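Local structure of protein FucU (Bifidobacterium longum subsp. infantis, 3MVK) at residues I28-F33 / Q133-I138; V44-G49 / V125-E130; E54-I59 / G94-H99; A73-K78 / D105-L110. The protein probably interconverts the alpha and beta anomers of L-fucose and may also convert beta-D-ribopyranose into beta-D-ribofuranose. All blocks are in the same frame, centred on the assembly; numbering follows the deposited sequence.

Interaction 1: residues I28-F33 / Q133-I138; sequences IADGNF and QYANLI. With GOL (glycerol), chain B.
D30 reaches across to A135 and N136 next to the antiparallel pair I28-L137. Its CB rests against the methyl of A135, at 3.7 Å from CB. The CG lies between its own backbone N and carbonyl carbon (chi1 69°) and comes near the side-chain amide of N136, whose plane is turned 45° from the carboxylate; no hydrogen bond joins D30 to the nitrogen of that amide. At the tip, OD2 accepts from two donors: the backbone N of A135, 3.0 Å away on the anti lone pair, and hydroxyl O2 of a bound glycerol at 2.8 Å. The other oxygen, OD1, takes a weak bond from N32 N inside the type I turn D30-F33 and stands 2.7 Å from glycerol O1. That hydroxyl also lies 2.9 Å from OD1 of N136, so its single proton has two possible acceptors. Glycerol O1 meets the ring edge of F33 in plane, Y134 N and Q133 NE2 donate to O2 and O3, and one face of the Y134 ring lies against glycerol C3. H22 of the second subunit also bonds the glycerol, and Y68 of that subunit bonds Q133, an arrangement consistent with a sugar pocket at a subunit interface. Next to it along both chain segments, I28 and L137 form a hydrogen-bonded antiparallel pair, with I28 N 2.7 Å from L137 O. Helix 52-60 packs on both their side chains, while F115 of helix 112-119 and M76 of strand 73-76 border F33 and N136.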
loop_
_atom_site.group_PDB
_atom_site.type_symbol
_atom_site.label_atom_id
_atom_site.label_comp_id
_atom_site.label_asym_id
_atom_site.label_seq_id
_atom_site.Cartn_x
_atom_site.Cartn_y
_atom_site.Cartn_z
ATOM N N ILE G 28 -7.282 13.164 24.436
ATOM C CA ILE G 28 -5.994 13.100 25.141
ATOM C C ILE G 28 -6.087 11.867 26.017
ATOM O O ILE G 28 -6.876 11.842 26.974
ATOM C CB ILE G 28 -5.739 14.371 26.002
ATOM C CG1 ILE G 28 -5.811 15.622 25.119
ATOM C CG2 ILE G 28 -4.381 14.247 26.741
ATOM C CD1 ILE G 28 -5.716 16.917 25.871
ATOM N N ALA G 29 -5.315 10.845 25.672
ATOM C CA ALA G 29 -5.398 9.535 26.326
ATOM C C ALA G 29 -4.338 9.486 27.407
ATOM O O ALA G 29 -3.174 9.797 27.153
ATOM C CB ALA G 29 -5.177 8.417 25.289
ATOM N N ASP G 30 -4.733 9.085 28.617
ATOM C CA ASP G 30 -3.741 8.879 29.671
ATOM C C ASP G 30 -2.888 7.620 29.401
ATOM O O ASP G 30 -3.135 6.875 28.442
ATOM C CB ASP G 30 -4.402 8.917 31.084
ATOM C CG ASP G 30 -5.317 7.713 31.385
ATOM O OD1 ASP G 30 -5.131 6.595 30.834
ATOM O OD2 ASP G 30 -6.214 7.892 32.250
ATOM N N GLY G 31 -1.852 7.422 30.211
ATOM C CA GLY G 31 -0.880 6.357 29.999
ATOM C C GLY G 31 -1.482 4.960 30.053
ATOM O O GLY G 31 -0.957 4.019 29.439
ATOM N N ASN G 32 -2.588 4.829 30.773
ATOM C CA ASN G 32 -3.241 3.538 30.902
ATOM C C ASN G 32 -4.283 3.250 29.831
ATOM O O ASN G 32 -4.811 2.164 29.758
ATOM C CB ASN G 32 -3.891 3.421 32.276
ATOM C CG ASN G 32 -2.906 2.999 33.333
ATOM O OD1 ASN G 32 -2.502 3.795 34.178
ATOM N ND2 ASN G 32 -2.483 1.754 33.270
ATOM N N PHE G 33 -4.602 4.249 29.015
ATOM C CA PHE G 33 -5.678 4.118 28.052
ATOM C C PHE G 33 -5.243 3.224 26.898
ATOM O O PHE G 33 -4.092 3.257 26.476
ATOM C CB PHE G 33 -6.004 5.508 27.519
ATOM C CG PHE G 33 -7.287 5.602 26.743
ATOM C CD1 PHE G 33 -8.503 5.704 27.408
ATOM C CD2 PHE G 33 -7.272 5.644 25.333
ATOM C CE1 PHE G 33 -9.714 5.850 26.698
ATOM C CE2 PHE G 33 -8.477 5.789 24.617
ATOM C CZ PHE G 33 -9.678 5.894 25.296
ATOM N N GLN G 133 -4.551 8.021 36.794
ATOM C CA GLN G 133 -5.763 7.405 36.264
ATOM C C GLN G 133 -6.894 8.417 36.056
ATOM O O GLN G 133 -6.940 9.501 36.680
ATOM C CB GLN G 133 -6.267 6.271 37.153
ATOM C CG GLN G 133 -5.550 4.937 36.964
ATOM C CD GLN G 133 -6.149 3.891 37.874
ATOM O OE1 GLN G 133 -5.928 3.917 39.087
ATOM N NE2 GLN G 133 -6.946 2.988 37.304
ATOM N N TYR G 134 -7.815 8.024 35.180
ATOM C CA TYR G 134 -8.936 8.862 34.745
ATOM C C TYR G 134 -8.504 10.248 34.274
ATOM O O TYR G 134 -9.196 11.229 34.522
ATOM C CB TYR G 134 -10.016 8.945 35.840
ATOM C CG TYR G 134 -10.465 7.571 36.295
ATOM C CD1 TYR G 134 -11.380 6.826 35.531
ATOM C CD2 TYR G 134 -9.983 7.012 37.481
ATOM C CE1 TYR G 134 -11.799 5.559 35.935
ATOM C CE2 TYR G 134 -10.412 5.742 37.908
ATOM C CZ TYR G 134 -11.325 5.031 37.141
ATOM O OH TYR G 134 -11.738 3.790 37.554
ATOM N N ALA G 135 -7.361 10.310 33.585
ATOM C CA ALA G 135 -6.845 11.583 33.037
ATOM C C ALA G 135 -7.142 11.721 31.541
ATOM O O ALA G 135 -6.615 12.618 30.867
ATOM C CB ALA G 135 -5.355 11.705 33.309
ATOM N N ASN G 136 -7.997 10.847 31.026
ATOM C CA ASN G 136 -8.450 10.953 29.626
ATOM C C ASN G 136 -9.309 12.163 29.433
ATOM O O ASN G 136 -10.086 12.507 30.322
ATOM C CB ASN G 136 -9.256 9.721 29.245
ATOM C CG ASN G 136 -8.530 8.459 29.588
ATOM O OD1 ASN G 136 -8.997 7.641 30.400
ATOM N ND2 ASN G 136 -7.397 8.288 28.998
ATOM N N LEU G 137 -9.187 12.822 28.289
ATOM C CA LEU G 137 -10.018 13.989 28.035
ATOM C C LEU G 137 -10.362 14.073 26.567
ATOM O O LEU G 137 -9.460 14.117 25.724
ATOM C CB LEU G 137 -9.305 15.264 28.511
ATOM C CG LEU G 137 -10.094 16.577 28.574
ATOM C CD1 LEU G 137 -11.146 16.562 29.683
ATOM C CD2 LEU G 137 -9.141 17.755 28.764
ATOM N N ILE G 138 -11.664 14.058 26.273
ATOM C CA ILE G 138 -12.157 14.309 24.896
ATOM C C ILE G 138 -12.394 15.797 24.717
ATOM O O ILE G 138 -13.019 16.421 25.578
ATOM C CB ILE G 138 -13.461 13.545 24.586
ATOM C CG1 ILE G 138 -13.329 12.058 24.986
ATOM C CG2 ILE G 138 -13.827 13.691 23.079
ATOM C CD1 ILE G 138 -14.591 11.172 24.701
HETATM C C1 GOL B . -7.699 4.144 31.744
HETATM O O1 GOL B . -7.415 5.191 30.837
HETATM C C2 GOL B . -8.161 4.779 33.048
HETATM O O2 GOL B . -7.118 5.561 33.592
HETATM C C3 GOL B . -8.632 3.698 34.025
HETATM O O3 GOL B . -7.558 2.832 34.323
#

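Interaction 2: residues V44-G49 / V125-E130; sequences VVRMDG and VIASGE
R46 lays its guanidinium flat over A127, whose CB sits 3.4 Å from CZ and above the centre of the group. The chain of R46 bends at chi2 (-53°) and again at chi3, folding back over the neighbouring strand and letting a methyl cover one guanidinium face. The charged contacts use the edge of the same group. D48 is gripped side-on, NE of R46 bonding OD1 and NH2 bonding OD2 at 2.8 Å, both partners close to the guanidinium plane; NH1 turns to a salt bridge with E36. A water donates to OD2 of D48 and to the carbonyl O of S128, linking D48 to S128 across the two segments. Backbone bonds supply the regular part: V45 N to V125 O and A127 N to V45 O, each at 2.9 Å, and M47 N to A127 O at 2.7 Å. They place 44-47 parallel to 125-128 in the mixed sheet of this RbsD/FucU family chain, as the strand outermost on its side within this chain, the two strand axes 20° apart. Apolar contacts divide by face. Alongside R46 and A127, V44 CG2 approaches V125 CB at 4.3 Å. On the opposite face CG of the selenomethionine M47 presses tightly on I126 CG2, only 3.5 Å away, with I55 and L13 close by. OG of S128 accepts from E130 N at 3.0 Å, an ST turn, and is also bonded to A29 O.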
loop_
_atom_site.group_PDB
_atom_site.type_symbol
_atom_site.label_atom_id
_atom_site.label_comp_id
_atom_site.label_asym_id
_atom_site.label_seq_id
_atom_site.Cartn_x
_atom_site.Cartn_y
_atom_site.Cartn_z
ATOM N N VAL G 44 -3.542 8.075 15.404
ATOM C CA VAL G 44 -2.971 8.064 16.753
ATOM C C VAL G 44 -1.599 8.740 16.762
ATOM O O VAL G 44 -0.700 8.335 16.003
ATOM C CB VAL G 44 -2.858 6.618 17.315
ATOM C CG1 VAL G 44 -2.248 6.625 18.742
ATOM C CG2 VAL G 44 -4.229 5.930 17.310
ATOM N N VAL G 45 -1.430 9.768 17.583
ATOM C CA VAL G 45 -0.137 10.430 17.696
ATOM C C VAL G 45 0.463 10.094 19.046
ATOM O O VAL G 45 -0.181 10.308 20.059
ATOM C CB VAL G 45 -0.298 11.973 17.541
ATOM C CG1 VAL G 45 1.069 12.688 17.738
ATOM C CG2 VAL G 45 -0.919 12.322 16.171
ATOM N N ARG G 46 1.680 9.550 19.063
ATOM C CA ARG G 46 2.341 9.209 20.332
ATOM C C ARG G 46 2.909 10.453 20.977
ATOM O O ARG G 46 3.580 11.265 20.309
ATOM C CB ARG G 46 3.493 8.216 20.150
ATOM C CG ARG G 46 3.150 6.896 19.455
ATOM C CD ARG G 46 1.976 6.164 20.080
ATOM N NE ARG G 46 2.212 5.866 21.496
ATOM C CZ ARG G 46 1.490 5.001 22.192
ATOM N NH1 ARG G 46 0.518 4.324 21.594
ATOM N NH2 ARG G 46 1.744 4.811 23.487
HETATM N N MSE G 47 2.649 10.582 22.276
HETATM C CA MSE G 47 3.240 11.644 23.102
HETATM C C MSE G 47 3.629 11.086 24.461
HETATM O O MSE G 47 3.296 11.657 25.495
HETATM C CB MSE G 47 2.238 12.771 23.253
HETATM C CG MSE G 47 1.793 13.215 21.909
HETATM SE SE MSE G 47 3.054 14.509 21.329
HETATM C CE MSE G 47 1.565 15.676 21.830
ATOM N N ASP G 48 4.338 9.958 24.420
ATOM C CA ASP G 48 4.570 9.124 25.602
ATOM C C ASP G 48 5.343 9.830 26.689
ATOM O O ASP G 48 5.175 9.513 27.865
ATOM C CB ASP G 48 5.268 7.818 25.220
ATOM C CG ASP G 48 4.374 6.905 24.390
ATOM O OD1 ASP G 48 4.143 7.208 23.207
ATOM O OD2 ASP G 48 3.903 5.889 24.929
ATOM N N GLY G 49 6.181 10.786 26.311
ATOM C CA GLY G 49 6.961 11.485 27.325
ATOM C C GLY G 49 6.281 12.676 27.975
ATOM O O GLY G 49 6.922 13.386 28.748
ATOM N N VAL G 125 -6.452 10.351 18.371
ATOM C CA VAL G 125 -6.186 9.976 19.782
ATOM C C VAL G 125 -4.712 10.282 20.023
ATOM O O VAL G 125 -3.835 9.829 19.285
ATOM C CB VAL G 125 -6.464 8.470 20.030
ATOM C CG1 VAL G 125 -6.130 8.080 21.477
ATOM C CG2 VAL G 125 -7.916 8.136 19.709
ATOM N N ILE G 126 -4.449 11.100 21.029
ATOM C CA ILE G 126 -3.088 11.449 21.421
ATOM C C ILE G 126 -2.703 10.578 22.604
ATOM O O ILE G 126 -3.303 10.697 23.670
ATOM C CB ILE G 126 -3.025 12.916 21.839
ATOM C CG1 ILE G 126 -3.407 13.819 20.664
ATOM C CG2 ILE G 126 -1.627 13.284 22.378
ATOM C CD1 ILE G 126 -3.711 15.255 21.110
ATOM N N ALA G 127 -1.696 9.724 22.414
ATOM C CA ALA G 127 -1.308 8.758 23.461
ATOM C C ALA G 127 -0.281 9.415 24.377
ATOM O O ALA G 127 0.918 9.423 24.062
ATOM C CB ALA G 127 -0.741 7.491 22.828
ATOM N N SER G 128 -0.746 9.988 25.483
ATOM C CA SER G 128 0.188 10.631 26.427
ATOM C C SER G 128 0.842 9.599 27.309
ATOM O O SER G 128 0.536 8.400 27.248
ATOM C CB SER G 128 -0.506 11.666 27.330
ATOM O OG SER G 128 -1.191 11.051 28.417
ATOM N N GLY G 129 1.762 10.083 28.138
ATOM C CA GLY G 129 2.335 9.247 29.183
ATOM C C GLY G 129 1.809 9.553 30.565
ATOM O O GLY G 129 2.435 9.167 31.548
ATOM N N GLU G 130 0.657 10.218 30.634
ATOM C CA GLU G 130 0.082 10.658 31.899
ATOM C C GLU G 130 -0.115 9.482 32.858
ATOM O O GLU G 130 -0.837 8.530 32.551
ATOM C CB GLU G 130 -1.238 11.409 31.666
ATOM C CG GLU G 130 -1.907 11.878 32.981
ATOM C CD GLU G 130 -0.961 12.710 33.838
ATOM O OE1 GLU G 130 -0.395 13.700 33.308
ATOM O OE2 GLU G 130 -0.767 12.360 35.029
HETATM O O HOH W 1 1.762 5.969 27.103
#

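Interaction 3: residues E54-I59 / G94-H99; sequences EILKAI and GLIKEH
L56 and L95 meet through different first torsions: in L56, CG is anti to the backbone N (chi1 -179°), whereas in L95 it is anti to the carbonyl carbon and beside the N (chi1 -67°). The two side chains approach at a slant, and a single methyl of L56, CD2, does the touching. It lies 3.9 Å from L95 CB and 4.1 Å from L95 CD1, and is also 4.4 Å from CG1 of I96, which reaches in from the next position of the same helix. L95 spends its other methyl on K57: CD2 lies 4.0 Å from K57 CB and nearly as close to CG, with the lysine passing at about a right angle to the leucine. Beyond this the lysine runs extended as far as CE and bends at chi4 (67°), and its NZ then stands 4.0 Å from OE1 of E98, a long salt bridge. The contact joins helix 52-60 to helix 88-97. L56 faces inward, packing on I28 and L137 of the sheet as well, while K57 and E98 are exposed to solvent. I96 also packs on L65. Only 248 Å² is buried between the two segments, so the helices meet over a small patch. Cohesion here rests chiefly on methyl and methylene groups in van der Waals contact, and a charge pair this long, open to water, would probably add only a modest electrostatic attraction.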
loop_
_atom_site.group_PDB
_atom_site.type_symbol
_atom_site.label_atom_id
_atom_site.label_comp_id
_atom_site.label_asym_id
_atom_site.label_seq_id
_atom_site.Cartn_x
_atom_site.Cartn_y
_atom_site.Cartn_z
ATOM N N GLU G 54 0.291 19.249 30.275
ATOM C CA GLU G 54 1.136 19.962 29.323
ATOM C C GLU G 54 0.614 19.816 27.902
ATOM O O GLU G 54 0.676 20.770 27.111
ATOM C CB GLU G 54 2.612 19.591 29.428
ATOM C CG GLU G 54 2.923 18.156 29.233
ATOM C CD GLU G 54 4.387 17.836 29.557
ATOM O OE1 GLU G 54 4.636 16.835 30.276
ATOM O OE2 GLU G 54 5.275 18.611 29.125
ATOM N N ILE G 55 0.058 18.641 27.589
ATOM C CA ILE G 55 -0.582 18.451 26.289
ATOM C C ILE G 55 -1.812 19.348 26.136
ATOM O O ILE G 55 -1.974 20.014 25.116
ATOM C CB ILE G 55 -0.937 16.978 26.035
ATOM C CG1 ILE G 55 0.348 16.169 25.908
ATOM C CG2 ILE G 55 -1.762 16.829 24.750
ATOM C CD1 ILE G 55 0.134 14.696 25.899
ATOM N N LEU G 56 -2.685 19.361 27.139
ATOM C CA LEU G 56 -3.877 20.208 27.054
ATOM C C LEU G 56 -3.489 21.659 26.901
ATOM O O LEU G 56 -4.068 22.376 26.086
ATOM C CB LEU G 56 -4.750 20.038 28.296
ATOM C CG LEU G 56 -6.034 20.861 28.297
ATOM C CD1 LEU G 56 -6.995 20.520 27.113
ATOM C CD2 LEU G 56 -6.757 20.672 29.639
ATOM N N LYS G 57 -2.520 22.099 27.691
ATOM C CA LYS G 57 -2.109 23.502 27.645
ATOM C C LYS G 57 -1.639 23.880 26.234
ATOM O O LYS G 57 -1.991 24.950 25.724
ATOM C CB LYS G 57 -1.004 23.775 28.655
ATOM C CG LYS G 57 -0.583 25.237 28.742
ATOM C CD LYS G 57 0.688 25.347 29.603
ATOM C CE LYS G 57 1.231 26.761 29.587
ATOM N NZ LYS G 57 0.306 27.700 30.286
ATOM N N ALA G 58 -0.863 23.001 25.601
ATOM C CA ALA G 58 -0.362 23.244 24.268
ATOM C C ALA G 58 -1.494 23.272 23.235
ATOM O O ALA G 58 -1.554 24.165 22.379
ATOM C CB ALA G 58 0.701 22.198 23.911
ATOM N N ILE G 59 -2.396 22.300 23.322
ATOM C CA ILE G 59 -3.504 22.183 22.369
ATOM C C ILE G 59 -4.407 23.419 22.422
ATOM O O ILE G 59 -4.787 23.946 21.391
ATOM C CB ILE G 59 -4.321 20.900 22.595
ATOM C CG1 ILE G 59 -3.518 19.698 22.102
ATOM C CG2 ILE G 59 -5.690 20.975 21.867
ATOM C CD1 ILE G 59 -4.132 18.369 22.493
ATOM N N GLY G 94 -8.643 24.442 35.195
ATOM C CA GLY G 94 -7.830 25.656 35.256
ATOM C C GLY G 94 -7.286 25.993 33.886
ATOM O O GLY G 94 -7.310 27.150 33.472
ATOM N N LEU G 95 -6.813 24.974 33.171
ATOM C CA LEU G 95 -6.246 25.212 31.843
ATOM C C LEU G 95 -7.312 25.656 30.851
ATOM O O LEU G 95 -7.063 26.534 30.007
ATOM C CB LEU G 95 -5.485 23.971 31.335
ATOM C CG LEU G 95 -4.203 23.629 32.117
ATOM C CD1 LEU G 95 -3.677 22.240 31.760
ATOM C CD2 LEU G 95 -3.095 24.650 31.966
ATOM N N ILE G 96 -8.494 25.060 30.946
ATOM C CA ILE G 96 -9.619 25.464 30.108
ATOM C C ILE G 96 -10.041 26.889 30.447
ATOM O O ILE G 96 -10.298 27.692 29.553
ATOM C CB ILE G 96 -10.791 24.477 30.233
ATOM C CG1 ILE G 96 -10.395 23.144 29.573
ATOM C CG2 ILE G 96 -12.100 25.086 29.669
ATOM C CD1 ILE G 96 -11.365 21.995 29.798
ATOM N N LYS G 97 -10.085 27.208 31.738
ATOM C CA LYS G 97 -10.551 28.535 32.182
ATOM C C LYS G 97 -9.701 29.658 31.589
ATOM O O LYS G 97 -10.203 30.765 31.367
ATOM C CB LYS G 97 -10.566 28.621 33.709
ATOM N N GLU G 98 -8.424 29.369 31.330
ATOM C CA GLU G 98 -7.500 30.330 30.713
ATOM C C GLU G 98 -7.965 30.769 29.321
ATOM O O GLU G 98 -7.625 31.867 28.865
ATOM C CB GLU G 98 -6.068 29.772 30.669
ATOM C CG GLU G 98 -5.468 29.578 32.069
ATOM C CD GLU G 98 -4.029 29.064 32.094
ATOM O OE1 GLU G 98 -3.410 28.841 31.025
ATOM O OE2 GLU G 98 -3.511 28.881 33.222
ATOM N N HIS G 99 -8.749 29.919 28.658
ATOM C CA HIS G 99 -9.235 30.190 27.296
ATOM C C HIS G 99 -10.731 30.364 27.164
ATOM O O HIS G 99 -11.213 30.971 26.204
ATOM C CB HIS G 99 -8.808 29.057 26.374
ATOM C CG HIS G 99 -7.353 29.083 26.065
ATOM N ND1 HIS G 99 -6.423 28.378 26.800
ATOM C CD2 HIS G 99 -6.656 29.794 25.152
ATOM C CE1 HIS G 99 -5.219 28.623 26.322
ATOM N NE2 HIS G 99 -5.332 29.486 25.330
#

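Interaction 4: residues A73-K78 / D105-L110; sequences ATLMEK and DAIGSL
A106 begins the pairing with A73: its carbonyl O accepts from A73 N at 3.1 Å, before the strand proper starts. I107 follows with two branches directed at different partners, CG1 lying 4.0 Å from A73 CB and CG2 packing 3.6 Å from L75 CD1. The helix 88-97 covers this face of the sheet, with I96 on A73 and I107 and with W89 and Y92 on L75. G108 uses both its backbone groups, N donating to A73 O and O accepting from L75 N at 2.9 Å. These bonds pair 73-76 with 107-110 in parallel; with helix 88-97 connecting them they form a beta-alpha-beta unit, in which 107-110 is the outermost strand of the sheet within this chain. S109 sends its hydroxyl beyond the strand partner to a side chain: with OG between the backbone N and carbonyl carbon (chi1 70°), it donates to E77 OE2 at 2.7 Å, which receives it on its anti lone pair. CG of E77 also lies against S109 CB, 3.6 Å away. L110 closes the run, its N bonding to L75 O and its O accepting from E77 N at 2.9 Å. On its side of the sheet, L110 CG rests 3.9 Å from the methyl CG2 of T74, and Q118 of helix 112-119 packs on the leucine.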
loop_
_atom_site.group_PDB
_atom_site.type_symbol
_atom_site.label_atom_id
_atom_site.label_comp_id
_atom_site.label_asym_id
_atom_site.label_seq_id
_atom_site.Cartn_x
_atom_site.Cartn_y
_atom_site.Cartn_z
ATOM N N ALA G 73 -15.589 19.504 26.596
ATOM C CA ALA G 73 -14.549 18.635 27.160
ATOM C C ALA G 73 -15.206 17.505 27.948
ATOM O O ALA G 73 -16.189 17.732 28.651
ATOM C CB ALA G 73 -13.595 19.445 28.042
ATOM N N THR G 74 -14.717 16.274 27.794
ATOM C CA THR G 74 -15.365 15.157 28.485
ATOM C C THR G 74 -14.339 14.310 29.210
ATOM O O THR G 74 -13.354 13.876 28.606
ATOM C CB THR G 74 -16.154 14.235 27.498
ATOM O OG1 THR G 74 -16.993 15.026 26.665
ATOM C CG2 THR G 74 -17.012 13.229 28.235
ATOM N N LEU G 75 -14.613 14.051 30.498
ATOM C CA LEU G 75 -13.827 13.127 31.319
ATOM C C LEU G 75 -14.450 11.741 31.405
ATOM O O LEU G 75 -15.629 11.548 31.111
ATOM C CB LEU G 75 -13.680 13.675 32.758
ATOM C CG LEU G 75 -12.785 14.892 32.943
ATOM C CD1 LEU G 75 -13.098 15.519 34.306
ATOM C CD2 LEU G 75 -11.296 14.569 32.833
HETATM N N MSE G 76 -13.640 10.777 31.811
HETATM C CA MSE G 76 -14.113 9.438 32.132
HETATM C C MSE G 76 -14.502 9.384 33.615
HETATM O O MSE G 76 -13.707 9.734 34.480
HETATM C CB MSE G 76 -13.006 8.417 31.867
HETATM C CG MSE G 76 -13.429 6.974 32.095
HETATM SE SE MSE G 76 -11.985 5.716 31.941
HETATM C CE MSE G 76 -12.027 5.459 29.983
ATOM N N GLU G 77 -15.717 8.929 33.905
ATOM C CA GLU G 77 -16.149 8.728 35.287
ATOM C C GLU G 77 -15.425 7.559 35.927
ATOM O O GLU G 77 -15.162 6.556 35.277
ATOM C CB GLU G 77 -17.660 8.459 35.316
ATOM C CG GLU G 77 -18.460 9.678 34.905
ATOM C CD GLU G 77 -19.928 9.404 34.654
ATOM O OE1 GLU G 77 -20.397 8.282 34.910
ATOM O OE2 GLU G 77 -20.622 10.334 34.180
ATOM N N LYS G 78 -15.122 7.676 37.220
ATOM C CA LYS G 78 -14.477 6.572 37.923
ATOM C C LYS G 78 -15.403 5.376 38.011
ATOM O O LYS G 78 -16.619 5.531 38.179
ATOM C CB LYS G 78 -13.998 7.019 39.303
ATOM C CG LYS G 78 -13.057 8.205 39.202
ATOM C CD LYS G 78 -12.283 8.465 40.499
ATOM C CE LYS G 78 -13.217 8.686 41.687
ATOM N NZ LYS G 78 -12.425 9.295 42.810
ATOM N N ASP G 105 -17.169 24.286 34.135
ATOM C CA ASP G 105 -18.529 24.064 33.619
ATOM C C ASP G 105 -18.535 23.567 32.162
ATOM O O ASP G 105 -19.547 23.061 31.668
ATOM C CB ASP G 105 -19.383 25.328 33.775
ATOM C CG ASP G 105 -19.575 25.716 35.239
ATOM O OD1 ASP G 105 -19.757 24.803 36.060
ATOM O OD2 ASP G 105 -19.526 26.917 35.572
ATOM N N ALA G 106 -17.387 23.675 31.503
ATOM C CA ALA G 106 -17.252 23.203 30.121
ATOM C C ALA G 106 -16.908 21.713 30.077
ATOM O O ALA G 106 -16.785 21.135 28.988
ATOM C CB ALA G 106 -16.192 24.006 29.388
ATOM N N ILE G 107 -16.764 21.093 31.251
ATOM C CA ILE G 107 -16.327 19.699 31.325
ATOM C C ILE G 107 -17.462 18.780 31.770
ATOM O O ILE G 107 -18.001 18.932 32.868
ATOM C CB ILE G 107 -15.105 19.527 32.275
ATOM C CG1 ILE G 107 -13.991 20.523 31.918
ATOM C CG2 ILE G 107 -14.596 18.087 32.215
ATOM C CD1 ILE G 107 -12.794 20.497 32.846
ATOM N N GLY G 108 -17.837 17.847 30.897
ATOM C CA GLY G 108 -18.806 16.811 31.215
ATOM C C GLY G 108 -18.102 15.504 31.489
ATOM O O GLY G 108 -16.879 15.462 31.621
ATOM N N SER G 109 -18.874 14.426 31.577
ATOM C CA SER G 109 -18.300 13.111 31.850
ATOM C C SER G 109 -19.125 11.991 31.239
ATOM O O SER G 109 -20.311 12.169 30.932
ATOM C CB SER G 109 -18.138 12.900 33.364
ATOM O OG SER G 109 -19.407 12.764 34.003
ATOM N N LEU G 110 -18.484 10.835 31.075
ATOM C CA LEU G 110 -19.118 9.624 30.583
ATOM C C LEU G 110 -18.644 8.449 31.389
ATOM O O LEU G 110 -17.455 8.317 31.676
ATOM C CB LEU G 110 -18.780 9.350 29.104
ATOM C CG LEU G 110 -19.446 10.216 28.023
ATOM C CD1 LEU G 110 -18.788 9.951 26.660
ATOM C CD2 LEU G 110 -20.947 9.983 27.926
#

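In the fold
Interactions 1, 2 and 4 share one mixed sheet, strand order 43-47, 124-128, 25-29, 137-140, 73-76, 107-110. Interaction 1 holds the middle, its centre about 9 Å from that of interaction 2 and about 12 Å from that of 4. The outer two lie on opposite sides of the chain's centre, their centres about 19 Å apart. Interaction 3 joins two helices and touches all three others: helix 52-60 packs on 25-29, 124-128 and 137-140, and helix 88-97 packs on 73-76 and 107-110. Along the chain, interactions 2, 3 and 4 nest within the loop closed by interaction 1, while 3 and 4 interleave. The glycerol site, completed by the second subunit, lies where the segments most distant in sequence meet.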